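Local coordinates for nodulation protein S (Bradyrhizobium sp., PDB 3OFK) that is an S-adenosylmethionine-dependent N-methyltransferase that probably acts in the synthesis of Nod factors, the lipochitooligosaccharide signals of root nodulation, at residues R44-S49 with F115-V120. Sequence-based numbering, arbitrary orientation.
Sequences RLSLSS and FDLIVV
Ser46 meets Leu117 and Val119 without any ring from either segment. The flat group involved is the Ser46 carbonyl. Leu117 CD2 approaches Ser46 O obliquely, from above the carbonyl plane and well to the side, at 4.0 Å. Helix 64-69 borders the contact: its Phe65 touches both Ser46 and Val119, and its Leu69 touches Ser46 and Leu117.

The rest of the contact is small and aliphatic. Ser46 CB packs against Leu117 CD2 at 3.7 Å. With CG anti to the backbone N (chi1 -179°), the Leu117 side chain extends from the strand toward the helix, which brings CD2 against Ser46 CB. CD2 is the methyl that makes the closer approach to Ser46. Ser46 OG rests on Val119 CG2, also at 3.7 Å. The hydroxyl is turned beside its own backbone N (chi1 -55°). It is hydrogen-bonded to the backbone O of Leu42, one turn back. The polar atom therefore has its partner within helix 33-46 and meets the strand only through methyl groups. The CA atoms of Ser46 and Leu117 are 7.2 Å apart.

Leu117 and Val119 are two positions apart on strand 115-121, so both side chains face the helix. The strand lies between strands 52-58 and 148-155 in a mixed sheet whose order, 3-2-1-4-5-7-6, is that of the class I methyltransferase fold, a Rossmann variant. Helix 33-46 packs here by its last turn. Its earlier residues Arg38 and His39 bind S-adenosyl-L-homocysteine, and the Val119 side chain is about 6 Å from that ligand.

All three touching residues are buried. With the hydroxyl satisfied inside the helix, the chemistry implies a join made by van der Waals packing alone.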
loop_
_atom_site.group_PDB
_atom_site.type_symbol
_atom_site.label_atom_id
_atom_site.label_comp_id
_atom_site.label_asym_id
_atom_site.label_seq_id
_atom_site.Cartn_x
_atom_site.Cartn_y
_atom_site.Cartn_z
ATOM N N ARG A 44 -3.317 -12.611 -2.633
ATOM C CA ARG A 44 -2.938 -13.972 -2.235
ATOM C C ARG A 44 -2.233 -13.919 -0.889
ATOM O O ARG A 44 -2.548 -14.697 0.015
ATOM C CB ARG A 44 -2.027 -14.671 -3.271
ATOM C CG ARG A 44 -1.532 -16.055 -2.831
ATOM C CD ARG A 44 -0.602 -16.700 -3.860
ATOM N NE ARG A 44 0.638 -15.940 -4.044
ATOM C CZ ARG A 44 1.701 -16.004 -3.238
ATOM N NH1 ARG A 44 1.689 -16.787 -2.168
ATOM N NH2 ARG A 44 2.786 -15.274 -3.498
ATOM N N LEU A 45 -1.286 -12.989 -0.757
ATOM C CA LEU A 45 -0.586 -12.806 0.506
ATOM C C LEU A 45 -1.553 -12.389 1.617
ATOM O O LEU A 45 -1.404 -12.829 2.742
ATOM C CB LEU A 45 0.560 -11.775 0.364
ATOM C CG LEU A 45 1.746 -12.128 -0.562
ATOM C CD1 LEU A 45 2.794 -10.997 -0.679
ATOM C CD2 LEU A 45 2.383 -13.405 -0.113
ATOM N N SER A 46 -2.503 -11.505 1.314
ATOM C CA SER A 46 -3.423 -10.972 2.332
ATOM C C SER A 46 -4.341 -12.073 2.874
ATOM O O SER A 46 -4.683 -12.078 4.073
ATOM C CB SER A 46 -4.269 -9.826 1.760
ATOM O OG SER A 46 -3.477 -8.775 1.198
ATOM N N LEU A 47 -4.697 -13.024 1.995
ATOM C CA LEU A 47 -5.647 -14.086 2.334
ATOM C C LEU A 47 -4.955 -15.335 2.844
ATOM O O LEU A 47 -5.640 -16.301 3.185
ATOM C CB LEU A 47 -6.541 -14.454 1.125
ATOM C CG LEU A 47 -7.513 -13.377 0.623
ATOM C CD1 LEU A 47 -8.414 -13.920 -0.527
ATOM C CD2 LEU A 47 -8.378 -12.823 1.772
ATOM N N SER A 48 -3.617 -15.336 2.920
ATOM C CA SER A 48 -2.871 -16.569 3.254
ATOM C C SER A 48 -3.361 -17.261 4.512
ATOM O O SER A 48 -3.278 -18.481 4.600
ATOM C CB SER A 48 -1.375 -16.301 3.394
ATOM O OG SER A 48 -0.850 -15.824 2.175
ATOM N N SER A 49 -3.859 -16.481 5.469
ATOM C CA SER A 49 -4.337 -16.985 6.767
ATOM C C SER A 49 -5.855 -17.041 6.886
ATOM O O SER A 49 -6.380 -17.148 8.004
ATOM C CB SER A 49 -3.789 -16.101 7.905
ATOM O OG SER A 49 -2.441 -16.448 8.212
ATOM N N PHE A 115 -4.984 -3.999 14.145
ATOM C CA PHE A 115 -5.391 -4.687 12.902
ATOM C C PHE A 115 -4.652 -6.012 12.701
ATOM O O PHE A 115 -3.431 -6.090 12.832
ATOM C CB PHE A 115 -5.151 -3.781 11.691
ATOM C CG PHE A 115 -5.780 -2.427 11.829
ATOM C CD1 PHE A 115 -7.127 -2.246 11.556
ATOM C CD2 PHE A 115 -5.033 -1.336 12.278
ATOM C CE1 PHE A 115 -7.721 -1.026 11.716
ATOM C CE2 PHE A 115 -5.628 -0.087 12.434
ATOM C CZ PHE A 115 -6.979 0.066 12.150
ATOM N N ASP A 116 -5.394 -7.062 12.373
ATOM C CA ASP A 116 -4.757 -8.353 12.048
ATOM C C ASP A 116 -4.246 -8.434 10.589
ATOM O O ASP A 116 -3.555 -9.397 10.213
ATOM C CB ASP A 116 -5.663 -9.535 12.402
ATOM C CG ASP A 116 -7.001 -9.501 11.691
ATOM O OD1 ASP A 116 -7.501 -8.410 11.431
ATOM O OD2 ASP A 116 -7.567 -10.574 11.414
ATOM N N LEU A 117 -4.588 -7.443 9.766
ATOM C CA LEU A 117 -3.951 -7.276 8.462
ATOM C C LEU A 117 -3.746 -5.797 8.196
ATOM O O LEU A 117 -4.687 -5.011 8.331
ATOM C CB LEU A 117 -4.803 -7.831 7.325
ATOM C CG LEU A 117 -4.204 -7.722 5.912
ATOM C CD1 LEU A 117 -2.903 -8.543 5.749
ATOM C CD2 LEU A 117 -5.288 -8.211 4.933
ATOM N N ILE A 118 -2.522 -5.435 7.812
ATOM C CA ILE A 118 -2.246 -4.137 7.244
ATOM C C ILE A 118 -1.659 -4.321 5.865
ATOM O O ILE A 118 -0.701 -5.073 5.675
ATOM C CB ILE A 118 -1.255 -3.371 8.101
ATOM C CG1 ILE A 118 -1.837 -3.177 9.499
ATOM C CG2 ILE A 118 -0.919 -2.039 7.442
ATOM C CD1 ILE A 118 -0.858 -2.518 10.480
ATOM N N VAL A 119 -2.288 -3.700 4.884
ATOM C CA VAL A 119 -1.782 -3.737 3.520
ATOM C C VAL A 119 -1.183 -2.329 3.256
ATOM O O VAL A 119 -1.812 -1.300 3.526
ATOM C CB VAL A 119 -2.870 -4.130 2.477
ATOM C CG1 VAL A 119 -2.274 -4.179 1.081
ATOM C CG2 VAL A 119 -3.576 -5.504 2.848
ATOM N N VAL A 120 0.058 -2.317 2.783
ATOM C CA VAL A 120 0.825 -1.107 2.503
ATOM C C VAL A 120 1.585 -1.361 1.232
ATOM O O VAL A 120 2.707 -1.903 1.217
ATOM C CB VAL A 120 1.701 -0.704 3.704
ATOM C CG1 VAL A 120 2.603 -1.851 4.161
ATOM C CG2 VAL A 120 2.525 0.537 3.395
#